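Local coordinates for N-acetylneuraminic acid (Sialic acid) synthetase (Leptospira borgpetersenii serovar Hardjo-bovis, PDB 6NCS), which probably condenses phosphoenolpyruvate with an N-acylmannosamine or its 6-phosphate to make sialic acid or its 9-phosphate, and binds a manganese ion, at residues Leu44-Glu49 with Tyr232-Thr237; Glu88-Lys93 with Lys117-Glu122; Phe173-Cys178 with Ser199-Pro204. All blocks are in the same frame, centred on the assembly; numbering follows the deposited sequence.

Contact 1 (Leu44-Glu49 with Tyr232-Thr237); sequences LRMIDE and YTVDRT
The phenol hydroxyl of Y232 donates to the carbonyl oxygen of M46, OH to O 2.8 Å, on a lone pair in the carbonyl plane. This brings the edge of the ring against the helix backbone, so that Y232 CE2 also touches M46 CB at 3.8 Å. The M46 side chain runs past the tyrosine in the opposite direction; its last torsion bends it (chi3 77°) and sets CE close to the Y232 backbone O. V234 meets the helix with both methyl groups. CG1 packs on M46 CG at 3.6 Å, while CG2 lies over the centre of one face of the R45 guanidinium, 3.8 Å from R45 CZ.

The helix involved, 40-52, follows the first strand of a TIM barrel, and Y232 directly follows the last, so the contact joins the first beta-alpha unit to the last, whose strands 27-33 and 227-231 lie side by side. Y232 comes immediately after the manganese ligand H231 and also rests on P249 and L252 of helix 249-266.

A second shell fixes these groups. One helical turn on from R45 stands E49, and R45 NE donates to E49 OE2 at 2.9 Å in an almost straight, charged bond (176°). That oxygen lies in the guanidinium plane, which helps to fix the rotation of the flat group beneath V234, although the bond reaches OE2 from above the plane of the carboxylate. A water carries the link across: it donates to E49 OE1 and to V234 O (3.0 Å), with a weaker bond from R45 NH2. The loop after V234 is shaped by T233 OG1, which accepts from D235 N in an ST turn and is also bonded to N35 OD1.

Contact 2 (Glu88-Lys93 with Lys117-Glu122); sequences EFLLLK and KEIGVE
I119 projects toward helix 86-98 and meets two of its side chains with different branches. Its CG1 sits between the backbone N and the carbonyl carbon (chi1 68°), and CD1 beyond it reaches F89 CB at 3.9 Å; the F89 ring itself leads away, to F60 and F103. On its other branch, I119 CG2 lies against L90 CG and CD2, with L90 CD2 3.8 Å from I119 CB, the two side chains crossing obliquely. K93 arrives from one turn further along the helix. Its chain is extended as far as CE; K93 CD and CE lie against I119 O, CE at 3.3 Å, and CE also against G120 O at 3.6 Å. The ammonium is held by Q97 OE1 and by a water that in turn donates to I119 O at 3.0 Å.

Helix 110-118 ends in a Schellman motif: G120 has positive phi (95°), and G120 N to K117 O is one of its two bonds back into the last turn. The arrangement is that of two successive outer helices of a TIM barrel, packed beside each other outside strand 102-107, which lies between them in the chain.

Contact 3 (Phe173-Cys178 with Ser199-Pro204); sequences FILLHC and SKYEFP. With FMT (formic acid), chain F.
F203 is wedged between F173 on one ring face and Y201 CB on the other. The contact lies within a beta-alpha-beta unit of the TIM barrel, strand 173-178, helix 193-200 and strand 205-209, where the turn after the helix leads back to the sheet. The edge of F173 points at the face of F203 in a T-shaped stack, centroids 4.9 Å apart and planes at 86°. F173 CD2 sits over the ring centre, whereas Y201 CB lies nearer the rim. The F203 torsion puts CG between the backbone N and the carbonyl carbon (chi1 45°), on the side of F173.

L175 closes the side of this slot, its CB 3.7 Å from F203 CE1, and its CD2 reaches obliquely toward the Y201 ring. At the foot of the F203 side chain, F173 O is lodged against F203 CB at 3.3 Å, with P204 CD next to it at 3.7 Å. P204 then begins the parallel pairing of the two strands: L175 N donates to P204 O at 3.2 Å, nearly straight (167°), while I174 CG1 only loosely approaches P204 CB.

Surrounding helix residues complete the packing. F166 stacks with F173, and E160 bonds the hydroxyl of Y201. At the C-terminal end of helix 193-200, S199 OG meets a formate, probably from the crystallisation liquor, at a distance too short to be trusted in detail. The last bump is aliphatic: K200 CG sits 3.8 Å above the plane of the Y201 ring, over its centre.

Contacts 1 and 2 are neighbours on the barrel, their centres about 19 Å apart, and they touch through helices 40-52 and 86-98: I47 CD1 lies 3.3 Å from L92 O, and L44 CD2 packs on L92 CD2 at 3.7 Å. Contact 3 touches neither; its centre is about 29 Å from that of contact 1, on the opposite side of the chain's centre, and about 26 Å from that of contact 2. Along the chain contacts 2 and 3 are nested inside the loop that contact 1 closes. Manganese, bound by H210 and H231, lies about 10 Å from the side chain of Y232 and about 14 Å from that of L175, whereas contact 2 is away from the metal site.

Contact 1 (Leu44-Glu49 with Tyr232-Thr237)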
ATOM      1  N   LEU A  44      -6.317  -2.967  33.793  1.00 18.02           N
ATOM      2  CA  LEU A  44      -5.444  -1.847  34.130  1.00 21.36           C
ATOM      3  C   LEU A  44      -4.022  -2.093  33.640  1.00 29.95           C
ATOM      4  O   LEU A  44      -3.370  -1.182  33.109  1.00 22.99           O
ATOM      5  CB  LEU A  44      -5.463  -1.606  35.645  1.00 20.10           C
ATOM      6  CG  LEU A  44      -6.776  -1.064  36.199  1.00 20.39           C
ATOM      7  CD1 LEU A  44      -6.800  -1.139  37.729  1.00 20.25           C
ATOM      8  CD2 LEU A  44      -6.998   0.364  35.744  1.00 22.52           C
ATOM      9  N   ARG A  45      -3.533  -3.326  33.801  1.00 20.91           N
ATOM     10  CA  ARG A  45      -2.221  -3.685  33.276  1.00 18.14           C
ATOM     11  C   ARG A  45      -2.176  -3.544  31.761  1.00 17.06           C
ATOM     12  O   ARG A  45      -1.157  -3.126  31.198  1.00 20.37           O
ATOM     13  CB  ARG A  45      -1.870  -5.119  33.682  1.00 24.32           C
ATOM     14  CG  ARG A  45      -0.594  -5.640  33.059  1.00 24.04           C
ATOM     15  CD  ARG A  45      -0.315  -7.074  33.478  1.00 28.43           C
ATOM     16  NE  ARG A  45       0.817  -7.625  32.745  1.00 29.25           N
ATOM     17  CZ  ARG A  45       1.080  -8.920  32.644  1.00 37.25           C
ATOM     18  NH1 ARG A  45       0.282  -9.809  33.231  1.00 27.30           N
ATOM     19  NH2 ARG A  45       2.138  -9.325  31.954  1.00 34.34           N
ATOM     20  N   MET A  46      -3.272  -3.890  31.083  1.00 16.52           N
ATOM     21  CA  MET A  46      -3.305  -3.750  29.630  1.00 16.59           C
ATOM     22  C   MET A  46      -3.143  -2.291  29.228  1.00 18.02           C
ATOM     23  O   MET A  46      -2.437  -1.978  28.257  1.00 15.31           O
ATOM     24  CB  MET A  46      -4.608  -4.337  29.081  1.00 15.31           C
ATOM     25  CG  MET A  46      -4.715  -5.848  29.268  1.00 16.08           C
ATOM     26  SD  MET A  46      -6.303  -6.506  28.684  1.00 21.12           S
ATOM     27  CE  MET A  46      -6.029  -6.518  26.900  1.00 16.63           C
ATOM     28  N   ILE A  47      -3.764  -1.383  29.986  1.00 17.18           N
ATOM     29  CA  ILE A  47      -3.613   0.046  29.715  1.00 18.61           C
ATOM     30  C   ILE A  47      -2.157   0.464  29.877  1.00 15.49           C
ATOM     31  O   ILE A  47      -1.589   1.142  29.012  1.00 15.31           O
ATOM     32  CB  ILE A  47      -4.518   0.874  30.639  1.00 15.45           C
ATOM     33  CG1 ILE A  47      -6.001   0.613  30.367  1.00 14.89           C
ATOM     34  CG2 ILE A  47      -4.198   2.356  30.482  1.00 17.59           C
ATOM     35  CD1 ILE A  47      -6.914   1.240  31.437  1.00 15.32           C
ATOM     36  N   ASP A  48      -1.548   0.105  31.014  1.00 15.95           N
ATOM     37  CA  ASP A  48      -0.150   0.466  31.261  1.00 17.80           C
ATOM     38  C   ASP A  48       0.748   0.038  30.110  1.00 17.99           C
ATOM     39  O   ASP A  48       1.563   0.825  29.611  1.00 17.29           O
ATOM     40  CB  ASP A  48       0.357  -0.181  32.553  1.00 26.06           C
ATOM     41  CG  ASP A  48      -0.375   0.295  33.794  1.00 25.91           C
ATOM     42  OD1 ASP A  48      -1.121   1.292  33.734  1.00 23.65           O
ATOM     43  OD2 ASP A  48      -0.187  -0.351  34.847  1.00 22.98           O
ATOM     44  N   GLU A  49       0.621  -1.220  29.674  1.00 16.05           N
ATOM     45  CA  GLU A  49       1.560  -1.728  28.688  1.00 18.04           C
ATOM     46  C   GLU A  49       1.237  -1.238  27.279  1.00 20.55           C
ATOM     47  O   GLU A  49       2.145  -1.131  26.442  1.00 16.89           O
ATOM     48  CB  GLU A  49       1.609  -3.257  28.770  1.00 21.08           C
ATOM     49  CG  GLU A  49       2.057  -3.698  30.161  1.00 21.79           C
ATOM     50  CD  GLU A  49       2.523  -5.140  30.243  1.00 30.99           C
ATOM     51  OE1 GLU A  49       2.915  -5.712  29.208  1.00 29.14           O
ATOM     52  OE2 GLU A  49       2.509  -5.700  31.361  1.00 28.93           O
ATOM     53  N   TYR A 232      -5.563  -6.971  21.098  1.00 17.01           N
ATOM     54  CA  TYR A 232      -4.424  -6.748  21.971  1.00 15.33           C
ATOM     55  C   TYR A 232      -4.578  -7.558  23.250  1.00 17.55           C
ATOM     56  O   TYR A 232      -5.679  -7.681  23.799  1.00 16.85           O
ATOM     57  CB  TYR A 232      -4.297  -5.238  22.243  1.00 14.81           C
ATOM     58  CG  TYR A 232      -3.445  -4.864  23.426  1.00 16.26           C
ATOM     59  CD1 TYR A 232      -2.091  -5.179  23.460  1.00 16.43           C
ATOM     60  CD2 TYR A 232      -3.986  -4.166  24.498  1.00 16.12           C
ATOM     61  CE1 TYR A 232      -1.310  -4.836  24.550  1.00 16.24           C
ATOM     62  CE2 TYR A 232      -3.204  -3.806  25.585  1.00 19.41           C
ATOM     63  CZ  TYR A 232      -1.869  -4.147  25.603  1.00 18.97           C
ATOM     64  OH  TYR A 232      -1.092  -3.798  26.683  1.00 18.78           O
ATOM     65  N   THR A 233      -3.469  -8.147  23.692  1.00 17.09           N
ATOM     66  CA  THR A 233      -3.402  -8.927  24.921  1.00 18.05           C
ATOM     67  C   THR A 233      -2.054  -8.651  25.567  1.00 19.76           C
ATOM     68  O   THR A 233      -1.077  -8.366  24.871  1.00 24.41           O
ATOM     69  CB  THR A 233      -3.560 -10.436  24.653  1.00 18.74           C
ATOM     70  OG1 THR A 233      -3.463 -11.166  25.883  1.00 20.34           O
ATOM     71  CG2 THR A 233      -2.481 -10.943  23.691  1.00 20.53           C
ATOM     72  N   VAL A 234      -1.991  -8.724  26.900  1.00 19.30           N
ATOM     73  CA  VAL A 234      -0.666  -8.640  27.509  1.00 19.92           C
ATOM     74  C   VAL A 234       0.067  -9.969  27.473  1.00 27.41           C
ATOM     75  O   VAL A 234       1.287  -9.989  27.672  1.00 24.94           O
ATOM     76  CB  VAL A 234      -0.682  -8.126  28.959  1.00 25.19           C
ATOM     77  CG1 VAL A 234      -1.200  -6.689  29.006  1.00 23.41           C
ATOM     78  CG2 VAL A 234      -1.465  -9.059  29.862  1.00 30.02           C
ATOM     79  N   ASP A 235      -0.630 -11.074  27.188  1.00 21.32           N
ATOM     80  CA  ASP A 235      -0.020 -12.398  27.246  1.00 22.07           C
ATOM     81  C   ASP A 235      -0.932 -13.432  26.596  1.00 22.40           C
ATOM     82  O   ASP A 235      -1.975 -13.780  27.159  1.00 22.47           O
ATOM     83  CB  ASP A 235       0.265 -12.756  28.708  1.00 26.59           C
ATOM     84  CG  ASP A 235       1.074 -14.039  28.870  1.00 32.97           C
ATOM     85  OD1 ASP A 235       1.388 -14.716  27.867  1.00 34.31           O
ATOM     86  OD2 ASP A 235       1.389 -14.364  30.031  1.00 36.45           O
ATOM     87  N   ARG A 236      -0.565 -13.924  25.407  1.00 22.09           N
ATOM     88  CA  ARG A 236      -1.387 -14.942  24.761  1.00 22.41           C
ATOM     89  C   ARG A 236      -1.449 -16.226  25.580  1.00 27.07           C
ATOM     90  O   ARG A 236      -2.436 -16.964  25.491  1.00 24.48           O
ATOM     91  CB  ARG A 236      -0.869 -15.250  23.352  1.00 22.42           C
ATOM     92  CG  ARG A 236      -1.315 -14.242  22.292  1.00 25.84           C
ATOM     93  CD  ARG A 236      -1.043 -14.745  20.874  1.00 24.68           C
ATOM     94  NE  ARG A 236       0.384 -14.801  20.591  1.00 25.45           N
ATOM     95  CZ  ARG A 236       1.106 -13.763  20.172  1.00 30.34           C
ATOM     96  NH1 ARG A 236       0.537 -12.579  19.978  1.00 26.92           N
ATOM     97  NH2 ARG A 236       2.406 -13.911  19.943  1.00 27.78           N
ATOM     98  N   THR A 237      -0.421 -16.512  26.386  1.00 24.73           N
ATOM     99  CA  THR A 237      -0.418 -17.765  27.137  1.00 26.18           C
ATOM    100  C   THR A 237      -1.541 -17.837  28.160  1.00 26.32           C
ATOM    101  O   THR A 237      -1.869 -18.936  28.618  1.00 27.42           O
ATOM    102  CB  THR A 237       0.924 -17.982  27.848  1.00 37.53           C
ATOM    103  OG1 THR A 237       1.046 -17.072  28.946  1.00 34.05           O
ATOM    104  CG2 THR A 237       2.081 -17.777  26.889  1.00 29.83           C
TER
HETATM  105  O   HOH W   1       3.109  -8.240  29.220  1.00 33.61           O

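Contact 2 (Glu88-Lys93 with Lys117-Glu122)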
ATOM      1  N   GLU A  88     -16.171   0.352  36.690  1.00 21.56           N
ATOM      2  CA  GLU A  88     -14.902  -0.130  36.148  1.00 19.98           C
ATOM      3  C   GLU A  88     -14.416   0.759  35.011  1.00 20.72           C
ATOM      4  O   GLU A  88     -13.222   1.064  34.916  1.00 17.28           O
ATOM      5  CB  GLU A  88     -15.044  -1.572  35.658  1.00 23.61           C
ATOM      6  CG  GLU A  88     -15.262  -2.597  36.764  1.00 24.59           C
ATOM      7  CD  GLU A  88     -16.694  -2.660  37.244  1.00 37.88           C
ATOM      8  OE1 GLU A  88     -17.605  -2.210  36.517  1.00 39.79           O
ATOM      9  OE2 GLU A  88     -16.906  -3.162  38.360  1.00 38.16           O
ATOM     10  N   PHE A  89     -15.326   1.181  34.131  1.00 20.63           N
ATOM     11  CA  PHE A  89     -14.909   2.019  33.013  1.00 20.11           C
ATOM     12  C   PHE A  89     -14.364   3.357  33.500  1.00 22.68           C
ATOM     13  O   PHE A  89     -13.452   3.918  32.880  1.00 18.65           O
ATOM     14  CB  PHE A  89     -16.079   2.221  32.052  1.00 17.86           C
ATOM     15  CG  PHE A  89     -16.380   1.006  31.191  1.00 20.09           C
ATOM     16  CD1 PHE A  89     -15.368   0.373  30.473  1.00 25.03           C
ATOM     17  CD2 PHE A  89     -17.668   0.499  31.105  1.00 23.79           C
ATOM     18  CE1 PHE A  89     -15.643  -0.739  29.676  1.00 18.69           C
ATOM     19  CE2 PHE A  89     -17.944  -0.612  30.311  1.00 25.82           C
ATOM     20  CZ  PHE A  89     -16.931  -1.226  29.598  1.00 17.88           C
ATOM     21  N   LEU A  90     -14.892   3.870  34.616  1.00 19.39           N
ATOM     22  CA  LEU A  90     -14.342   5.095  35.193  1.00 19.63           C
ATOM     23  C   LEU A  90     -12.908   4.893  35.669  1.00 25.09           C
ATOM     24  O   LEU A  90     -12.053   5.760  35.460  1.00 21.16           O
ATOM     25  CB  LEU A  90     -15.210   5.581  36.349  1.00 21.67           C
ATOM     26  CG  LEU A  90     -16.441   6.425  36.020  1.00 23.23           C
ATOM     27  CD1 LEU A  90     -17.255   6.668  37.270  1.00 31.17           C
ATOM     28  CD2 LEU A  90     -16.028   7.750  35.369  1.00 27.72           C
ATOM     29  N   LEU A  91     -12.631   3.761  36.324  1.00 19.13           N
ATOM     30  CA  LEU A  91     -11.266   3.456  36.744  1.00 21.57           C
ATOM     31  C   LEU A  91     -10.342   3.256  35.547  1.00 19.73           C
ATOM     32  O   LEU A  91      -9.184   3.685  35.573  1.00 21.49           O
ATOM     33  CB  LEU A  91     -11.259   2.211  37.623  1.00 25.20           C
ATOM     34  CG  LEU A  91     -11.922   2.380  38.987  1.00 32.33           C
ATOM     35  CD1 LEU A  91     -12.065   1.036  39.684  1.00 31.89           C
ATOM     36  CD2 LEU A  91     -11.092   3.344  39.813  1.00 27.79           C
ATOM     37  N   LEU A  92     -10.830   2.595  34.494  1.00 16.09           N
ATOM     38  CA  LEU A  92     -10.017   2.410  33.293  1.00 14.73           C
ATOM     39  C   LEU A  92      -9.767   3.733  32.576  1.00 18.88           C
ATOM     40  O   LEU A  92      -8.656   3.983  32.094  1.00 17.81           O
ATOM     41  CB  LEU A  92     -10.684   1.416  32.348  1.00 16.10           C
ATOM     42  CG  LEU A  92     -10.845  -0.001  32.917  1.00 16.98           C
ATOM     43  CD1 LEU A  92     -11.626  -0.876  31.932  1.00 17.82           C
ATOM     44  CD2 LEU A  92      -9.494  -0.626  33.231  1.00 20.66           C
ATOM     45  N   LYS A  93     -10.782   4.594  32.493  1.00 17.93           N
ATOM     46  CA  LYS A  93     -10.577   5.908  31.893  1.00 17.97           C
ATOM     47  C   LYS A  93      -9.561   6.725  32.691  1.00 20.01           C
ATOM     48  O   LYS A  93      -8.723   7.433  32.112  1.00 16.61           O
ATOM     49  CB  LYS A  93     -11.914   6.644  31.791  1.00 18.46           C
ATOM     50  CG  LYS A  93     -11.851   7.984  31.073  1.00 19.34           C
ATOM     51  CD  LYS A  93     -13.259   8.466  30.732  1.00 28.31           C
ATOM     52  CE  LYS A  93     -13.255   9.871  30.135  1.00 34.03           C
ATOM     53  NZ  LYS A  93     -12.954  10.912  31.147  1.00 32.73           N
ATOM     54  N   LYS A 117     -21.074   8.109  27.151  1.00 16.20           N
ATOM     55  CA  LYS A 117     -21.100   9.562  27.004  1.00 21.11           C
ATOM     56  C   LYS A 117     -21.102  10.248  28.360  1.00 22.56           C
ATOM     57  O   LYS A 117     -20.465  11.297  28.539  1.00 21.91           O
ATOM     58  CB  LYS A 117     -22.314   9.998  26.186  1.00 23.52           C
ATOM     59  CG  LYS A 117     -22.359  11.503  25.964  1.00 31.37           C
ATOM     60  CD  LYS A 117     -23.472  11.910  25.035  1.00 36.01           C
ATOM     61  CE  LYS A 117     -23.410  13.400  24.748  1.00 36.70           C
ATOM     62  NZ  LYS A 117     -24.563  13.830  23.920  1.00 29.60           N
ATOM     63  N   GLU A 118     -21.807   9.666  29.334  1.00 25.22           N
ATOM     64  CA  GLU A 118     -21.910  10.286  30.654  1.00 26.41           C
ATOM     65  C   GLU A 118     -20.563  10.314  31.366  1.00 21.76           C
ATOM     66  O   GLU A 118     -20.260  11.272  32.087  1.00 26.74           O
ATOM     67  CB  GLU A 118     -22.946   9.552  31.504  1.00 29.83           C
ATOM     68  N   ILE A 119     -19.741   9.271  31.195  1.00 18.80           N
ATOM     69  CA  ILE A 119     -18.431   9.287  31.842  1.00 25.05           C
ATOM     70  C   ILE A 119     -17.428  10.101  31.051  1.00 20.37           C
ATOM     71  O   ILE A 119     -16.265  10.202  31.459  1.00 24.43           O
ATOM     72  CB  ILE A 119     -17.870   7.871  32.089  1.00 22.71           C
ATOM     73  CG1 ILE A 119     -17.509   7.176  30.782  1.00 19.27           C
ATOM     74  CG2 ILE A 119     -18.871   7.025  32.878  1.00 27.42           C
ATOM     75  CD1 ILE A 119     -16.681   5.923  31.004  1.00 20.26           C
ATOM     76  N   GLY A 120     -17.839  10.681  29.931  1.00 21.44           N
ATOM     77  CA  GLY A 120     -17.023  11.649  29.235  1.00 20.32           C
ATOM     78  C   GLY A 120     -16.154  11.127  28.110  1.00 22.27           C
ATOM     79  O   GLY A 120     -15.191  11.809  27.743  1.00 20.32           O
ATOM     80  N   VAL A 121     -16.453   9.960  27.538  1.00 19.39           N
ATOM     81  CA  VAL A 121     -15.685   9.535  26.372  1.00 16.44           C
ATOM     82  C   VAL A 121     -15.953  10.504  25.225  1.00 21.29           C
ATOM     83  O   VAL A 121     -17.033  11.098  25.123  1.00 19.73           O
ATOM     84  CB  VAL A 121     -15.999   8.085  25.953  1.00 22.37           C
ATOM     85  CG1 VAL A 121     -15.908   7.147  27.158  1.00 19.83           C
ATOM     86  CG2 VAL A 121     -17.366   8.002  25.268  1.00 27.70           C
ATOM     87  N   GLU A 122     -14.949  10.689  24.368  1.00 18.74           N
ATOM     88  CA  GLU A 122     -15.074  11.590  23.229  1.00 19.27           C
ATOM     89  C   GLU A 122     -15.190  10.863  21.901  1.00 20.38           C
ATOM     90  O   GLU A 122     -15.509  11.508  20.896  1.00 15.37           O
ATOM     91  CB  GLU A 122     -13.879  12.560  23.172  1.00 24.20           C
ATOM     92  CG  GLU A 122     -13.852  13.589  24.313  1.00 35.28           C
ATOM     93  CD  GLU A 122     -15.064  14.525  24.327  1.00 59.69           C
ATOM     94  OE1 GLU A 122     -15.699  14.727  23.265  1.00 60.37           O
ATOM     95  OE2 GLU A 122     -15.380  15.067  25.411  1.00 63.74           O
TER
HETATM   96  O   HOH W   2     -14.486  10.424  33.857  1.00 43.95           O

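Contact 3 (Phe173-Cys178 with Ser199-Pro204)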
ATOM      1  N   PHE A 173     -16.733  11.476  11.756  1.00 14.18           N
ATOM      2  CA  PHE A 173     -16.970  10.101  11.364  1.00 13.21           C
ATOM      3  C   PHE A 173     -15.735   9.513  10.697  1.00 13.98           C
ATOM      4  O   PHE A 173     -15.103  10.153   9.853  1.00 15.85           O
ATOM      5  CB  PHE A 173     -18.178  10.017  10.423  1.00 15.09           C
ATOM      6  CG  PHE A 173     -18.516   8.623  10.006  1.00 16.88           C
ATOM      7  CD1 PHE A 173     -19.154   7.762  10.880  1.00 18.31           C
ATOM      8  CD2 PHE A 173     -18.200   8.178   8.736  1.00 17.59           C
ATOM      9  CE1 PHE A 173     -19.460   6.465  10.502  1.00 21.83           C
ATOM     10  CE2 PHE A 173     -18.499   6.887   8.343  1.00 16.27           C
ATOM     11  CZ  PHE A 173     -19.144   6.026   9.229  1.00 19.54           C
ATOM     12  N   ILE A 174     -15.413   8.287  11.088  1.00 13.45           N
ATOM     13  CA  ILE A 174     -14.291   7.515  10.567  1.00 10.22           C
ATOM     14  C   ILE A 174     -14.817   6.133  10.202  1.00 11.50           C
ATOM     15  O   ILE A 174     -15.576   5.533  10.967  1.00 13.02           O
ATOM     16  CB  ILE A 174     -13.170   7.418  11.621  1.00 15.69           C
ATOM     17  CG1 ILE A 174     -12.592   8.808  11.885  1.00 16.52           C
ATOM     18  CG2 ILE A 174     -12.091   6.402  11.224  1.00 13.37           C
ATOM     19  CD1 ILE A 174     -11.893   8.933  13.227  1.00 18.46           C
ATOM     20  N   LEU A 175     -14.405   5.613   9.043  1.00 12.70           N
ATOM     21  CA  LEU A 175     -14.829   4.287   8.609  1.00 12.15           C
ATOM     22  C   LEU A 175     -13.616   3.369   8.504  1.00 10.40           C
ATOM     23  O   LEU A 175     -12.610   3.747   7.903  1.00 11.90           O
ATOM     24  CB  LEU A 175     -15.539   4.385   7.267  1.00 13.00           C
ATOM     25  CG  LEU A 175     -16.130   3.125   6.657  1.00 13.79           C
ATOM     26  CD1 LEU A 175     -17.242   2.620   7.576  1.00 15.53           C
ATOM     27  CD2 LEU A 175     -16.704   3.449   5.278  1.00 14.12           C
ATOM     28  N   LEU A 176     -13.703   2.171   9.085  1.00 11.87           N
ATOM     29  CA  LEU A 176     -12.618   1.196   9.002  1.00 12.17           C
ATOM     30  C   LEU A 176     -13.013   0.041   8.086  1.00 12.29           C
ATOM     31  O   LEU A 176     -14.024  -0.627   8.323  1.00 11.34           O
ATOM     32  CB  LEU A 176     -12.252   0.645  10.379  1.00  9.73           C
ATOM     33  CG  LEU A 176     -11.934   1.652  11.483  1.00 11.09           C
ATOM     34  CD1 LEU A 176     -11.566   0.900  12.788  1.00 13.92           C
ATOM     35  CD2 LEU A 176     -10.819   2.578  11.051  1.00 11.58           C
ATOM     36  N   HIS A 177     -12.205  -0.209   7.064  1.00 11.68           N
ATOM     37  CA  HIS A 177     -12.291  -1.491   6.377  1.00 15.25           C
ATOM     38  C   HIS A 177     -11.990  -2.614   7.363  1.00 15.98           C
ATOM     39  O   HIS A 177     -11.181  -2.461   8.280  1.00 15.53           O
ATOM     40  CB  HIS A 177     -11.318  -1.548   5.192  1.00 14.30           C
ATOM     41  CG  HIS A 177     -11.275  -2.891   4.538  1.00 15.15           C
ATOM     42  ND1 HIS A 177     -12.411  -3.538   4.105  1.00 15.07           N
ATOM     43  CD2 HIS A 177     -10.246  -3.734   4.289  1.00 13.34           C
ATOM     44  CE1 HIS A 177     -12.086  -4.718   3.607  1.00 15.59           C
ATOM     45  NE2 HIS A 177     -10.775  -4.863   3.708  1.00 15.66           N
ATOM     46  N   CYS A 178     -12.668  -3.743   7.189  1.00 13.14           N
ATOM     47  CA  CYS A 178     -12.652  -4.812   8.173  1.00 14.77           C
ATOM     48  C   CYS A 178     -13.231  -6.046   7.501  1.00 18.61           C
ATOM     49  O   CYS A 178     -14.083  -5.931   6.614  1.00 17.29           O
ATOM     50  CB  CYS A 178     -13.485  -4.427   9.413  1.00 17.63           C
ATOM     51  SG  CYS A 178     -13.461  -5.644  10.743  1.00 22.74           S
ATOM     52  N   SER A 199     -11.585   6.750  -2.229  1.00 20.22           N
ATOM     53  CA  SER A 199     -12.061   7.417  -3.431  1.00 32.16           C
ATOM     54  C   SER A 199     -13.536   7.775  -3.332  1.00 30.31           C
ATOM     55  O   SER A 199     -13.975   8.745  -3.955  1.00 31.03           O
ATOM     56  CB  SER A 199     -11.820   6.534  -4.655  1.00 36.21           C
ATOM     57  OG  SER A 199     -12.628   6.954  -5.738  1.00 45.55           O
ATOM     58  N   LYS A 200     -14.307   7.020  -2.552  1.00 25.35           N
ATOM     59  CA  LYS A 200     -15.748   7.211  -2.488  1.00 21.47           C
ATOM     60  C   LYS A 200     -16.148   8.275  -1.481  1.00 23.59           C
ATOM     61  O   LYS A 200     -17.139   8.980  -1.701  1.00 25.17           O
ATOM     62  CB  LYS A 200     -16.435   5.886  -2.132  1.00 21.28           C
ATOM     63  CG  LYS A 200     -17.948   5.912  -2.203  1.00 25.96           C
ATOM     64  CD  LYS A 200     -18.523   4.505  -2.107  1.00 33.56           C
ATOM     65  CE  LYS A 200     -20.007   4.498  -2.435  1.00 37.77           C
ATOM     66  NZ  LYS A 200     -20.558   3.115  -2.457  1.00 43.51           N
ATOM     67  N   TYR A 201     -15.386   8.415  -0.400  1.00 19.38           N
ATOM     68  CA  TYR A 201     -15.746   9.244   0.743  1.00 15.71           C
ATOM     69  C   TYR A 201     -14.627  10.226   1.070  1.00 20.24           C
ATOM     70  O   TYR A 201     -13.463  10.005   0.734  1.00 25.68           O
ATOM     71  CB  TYR A 201     -16.034   8.369   1.962  1.00 17.10           C
ATOM     72  CG  TYR A 201     -17.217   7.453   1.767  1.00 17.94           C
ATOM     73  CD1 TYR A 201     -18.496   7.971   1.654  1.00 21.94           C
ATOM     74  CD2 TYR A 201     -17.056   6.073   1.718  1.00 14.57           C
ATOM     75  CE1 TYR A 201     -19.594   7.145   1.485  1.00 24.66           C
ATOM     76  CE2 TYR A 201     -18.143   5.233   1.562  1.00 17.79           C
ATOM     77  CZ  TYR A 201     -19.413   5.776   1.446  1.00 21.87           C
ATOM     78  OH  TYR A 201     -20.503   4.955   1.275  1.00 22.78           O
ATOM     79  N   GLU A 202     -14.991  11.308   1.764  1.00 20.67           N
ATOM     80  CA  GLU A 202     -14.057  12.381   2.090  1.00 19.96           C
ATOM     81  C   GLU A 202     -13.495  12.289   3.505  1.00 25.42           C
ATOM     82  O   GLU A 202     -12.513  12.973   3.806  1.00 22.00           O
ATOM     83  CB  GLU A 202     -14.728  13.753   1.899  1.00 21.95           C
ATOM     84  N   PHE A 203     -14.073  11.459   4.367  1.00 20.60           N
ATOM     85  CA  PHE A 203     -13.639  11.327   5.753  1.00 16.60           C
ATOM     86  C   PHE A 203     -12.537  10.279   5.861  1.00 13.01           C
ATOM     87  O   PHE A 203     -12.279   9.524   4.911  1.00 13.87           O
ATOM     88  CB  PHE A 203     -14.842  10.979   6.640  1.00 13.71           C
ATOM     89  CG  PHE A 203     -15.736   9.902   6.072  1.00 15.20           C
ATOM     90  CD1 PHE A 203     -15.352   8.570   6.112  1.00 14.69           C
ATOM     91  CD2 PHE A 203     -16.953  10.228   5.488  1.00 19.49           C
ATOM     92  CE1 PHE A 203     -16.176   7.570   5.580  1.00 16.16           C
ATOM     93  CE2 PHE A 203     -17.780   9.241   4.956  1.00 18.09           C
ATOM     94  CZ  PHE A 203     -17.395   7.915   5.007  1.00 19.86           C
ATOM     95  N   PRO A 204     -11.840  10.214   7.002  1.00 13.41           N
ATOM     96  CA  PRO A 204     -10.704   9.283   7.113  1.00 14.05           C
ATOM     97  C   PRO A 204     -11.139   7.825   7.030  1.00 16.16           C
ATOM     98  O   PRO A 204     -12.175   7.431   7.575  1.00 13.04           O
ATOM     99  CB  PRO A 204     -10.115   9.611   8.491  1.00 13.20           C
ATOM    100  CG  PRO A 204     -10.497  11.058   8.716  1.00 14.37           C
ATOM    101  CD  PRO A 204     -11.904  11.115   8.174  1.00 13.62           C
TER
HETATM  102  C   FMT F 304     -16.191   6.880  -6.190  1.00 53.82           C
HETATM  103  O1  FMT F 304     -17.026   5.991  -6.016  1.00 54.79           O
HETATM  104  O2  FMT F 304     -14.984   6.679  -6.322  1.00 54.46           O